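Local atomic coordinates of chromosome-partitioning ATPase Soj (PDB entry 1WCV), a protein that hydrolyses ATP and, in its ATP-bound form, binds double-stranded DNA cooperatively as nucleoprotein filaments, probably to help partition the bacterial chromosome. Residues L43-N48 with D118-L123. Sequence-based numbering, arbitrary orientation.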
loop_
_atom_site.group_PDB
_atom_site.type_symbol
_atom_site.label_atom_id
_atom_site.label_comp_id
_atom_site.label_asym_id
_atom_site.label_seq_id
_atom_site.Cartn_x
_atom_site.Cartn_y
_atom_site.Cartn_z
ATOM N N LEU A 43 5.337 27.159 -1.281
ATOM C CA LEU A 43 5.439 28.023 -2.454
ATOM C C LEU A 43 4.091 28.595 -2.875
ATOM O O LEU A 43 3.979 29.224 -3.930
ATOM C CB LEU A 43 6.056 27.253 -3.627
ATOM C CG LEU A 43 7.519 26.834 -3.489
ATOM C CD1 LEU A 43 7.935 25.993 -4.688
ATOM C CD2 LEU A 43 8.392 28.079 -3.390
ATOM N N ASP A 44 3.069 28.384 -2.057
ATOM C CA ASP A 44 1.741 28.883 -2.379
ATOM C C ASP A 44 1.502 30.236 -1.729
ATOM O O ASP A 44 1.647 30.382 -0.520
ATOM C CB ASP A 44 0.665 27.912 -1.892
ATOM C CG ASP A 44 -0.697 28.199 -2.502
ATOM O OD1 ASP A 44 -1.074 29.385 -2.607
ATOM O OD2 ASP A 44 -1.398 27.239 -2.875
ATOM N N PRO A 45 1.131 31.247 -2.528
ATOM C CA PRO A 45 0.877 32.581 -1.979
ATOM C C PRO A 45 -0.190 32.533 -0.887
ATOM O O PRO A 45 -0.271 33.427 -0.046
ATOM C CB PRO A 45 0.419 33.372 -3.201
ATOM C CG PRO A 45 1.178 32.722 -4.317
ATOM C CD PRO A 45 1.016 31.254 -3.997
ATOM N N GLN A 46 -1.004 31.483 -0.903
ATOM C CA GLN A 46 -2.059 31.321 0.089
ATOM C C GLN A 46 -1.509 30.840 1.435
ATOM O O GLN A 46 -2.183 30.942 2.460
ATOM C CB GLN A 46 -3.114 30.341 -0.423
ATOM C CG GLN A 46 -3.697 30.711 -1.781
ATOM C CD GLN A 46 -4.396 32.061 -1.787
ATOM O OE1 GLN A 46 -4.876 32.515 -2.824
ATOM N NE2 GLN A 46 -4.455 32.707 -0.629
ATOM N N GLY A 47 -0.287 30.316 1.426
ATOM C CA GLY A 47 0.332 29.842 2.654
ATOM C C GLY A 47 -0.442 28.790 3.429
ATOM O O GLY A 47 -0.477 28.825 4.659
ATOM N N ASN A 48 -1.055 27.843 2.724
ATOM C CA ASN A 48 -1.819 26.785 3.382
ATOM C C ASN A 48 -0.938 25.893 4.261
ATOM O O ASN A 48 -1.300 25.577 5.394
ATOM C CB ASN A 48 -2.543 25.925 2.343
ATOM C CG ASN A 48 -3.538 26.720 1.526
ATOM O OD1 ASN A 48 -3.335 26.949 0.335
ATOM N ND2 ASN A 48 -4.617 27.153 2.166
ATOM N N ASP A 118 5.842 22.544 -1.656
ATOM C CA ASP A 118 4.388 22.539 -1.781
ATOM C C ASP A 118 3.991 23.600 -2.799
ATOM O O ASP A 118 3.864 24.774 -2.467
ATOM C CB ASP A 118 3.728 22.818 -0.429
ATOM C CG ASP A 118 2.231 22.578 -0.455
ATOM O OD1 ASP A 118 1.773 21.777 -1.303
ATOM O OD2 ASP A 118 1.508 23.173 0.375
ATOM N N ALA A 119 3.785 23.163 -4.040
ATOM C CA ALA A 119 3.443 24.051 -5.149
ATOM C C ALA A 119 1.976 24.433 -5.257
ATOM O O ALA A 119 1.083 23.644 -4.951
ATOM C CB ALA A 119 3.889 23.416 -6.455
ATOM N N PRO A 120 1.707 25.667 -5.702
ATOM C CA PRO A 120 0.318 26.105 -5.844
ATOM C C PRO A 120 -0.281 25.418 -7.071
ATOM O O PRO A 120 0.449 24.911 -7.924
ATOM C CB PRO A 120 0.447 27.613 -6.023
ATOM C CG PRO A 120 1.753 27.760 -6.716
ATOM C CD PRO A 120 2.647 26.760 -6.010
ATOM N N PRO A 121 -1.614 25.382 -7.170
ATOM C CA PRO A 121 -2.252 24.740 -8.322
ATOM C C PRO A 121 -2.290 25.652 -9.542
ATOM O O PRO A 121 -1.771 26.768 -9.510
ATOM C CB PRO A 121 -3.648 24.434 -7.801
ATOM C CG PRO A 121 -3.920 25.621 -6.924
ATOM C CD PRO A 121 -2.615 25.759 -6.156
ATOM N N SER A 122 -2.894 25.154 -10.617
ATOM C CA SER A 122 -3.063 25.907 -11.862
ATOM C C SER A 122 -1.787 26.351 -12.573
ATOM O O SER A 122 -1.802 27.317 -13.339
ATOM C CB SER A 122 -3.942 27.129 -11.595
ATOM O OG SER A 122 -5.141 26.747 -10.942
ATOM N N LEU A 123 -0.686 25.656 -12.322
ATOM C CA LEU A 123 0.583 25.982 -12.963
ATOM C C LEU A 123 0.842 27.488 -13.075
ATOM O O LEU A 123 0.665 28.090 -14.137
ATOM C CB LEU A 123 0.629 25.348 -14.359
ATOM C CG LEU A 123 2.003 25.074 -14.976
ATOM C CD1 LEU A 123 2.738 26.375 -15.258
ATOM C CD2 LEU A 123 2.806 24.199 -14.028
#
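Leu43, just past strand 38-42, and Asp118, the last residue of strand 114-118, share one backbone hydrogen bond, Leu43 N to Asp118 O at 3.0 Å, bent to 151° at the hydrogen and with the donor tilted from the carbonyl plane. It continues the parallel pairing of the two strands.

The remaining contact is van der Waals and centres on Pro120. Pro120 CD lies 3.5 Å from Leu43 O, a buried carbonyl oxygen with no hydrogen-bond partner in the model, and 4.2 Å from Leu43 CB. On the same side of the ring, Pro120 CB meets Pro45 CD, also at 4.2 Å. Asp44 CG, anti to the backbone N (chi1 -165°), carries the carboxylate alongside Pro120, the two side chains running past each other in opposite directions. Asp44 OD2 comes to 3.6 Å from Pro120 CA and 3.8 Å from Pro121 CD, touching carbon only across this contact.

The other carboxylate oxygen is held within its own loop: Asp44 OD1 accepts from Gln46 N at 2.7 Å, closing an Asx turn. A type I beta turn from Asp44 to Gly47 overlaps it and brings the chain to the N-cap of helix 48-52. An alanine in place of Asp44 would probably leave Gln46 N without its acceptor and open a gap beside Pro120.

Asp118 turns its carboxylate to the nucleotide site, with OD1 in a salt bridge to Lys20 and OD2 hydrogen-bonded to Thr21, residues seen binding ATP and, for Thr21, magnesium. The contact lies where two adjacent parallel strands of this P-loop fold end, between helix 18-33, which Asp118 and Asn48 touch, and helix 125-133, where Ala130 meets Leu43 and Ala119 while Leu126 meets Pro45 and Pro120.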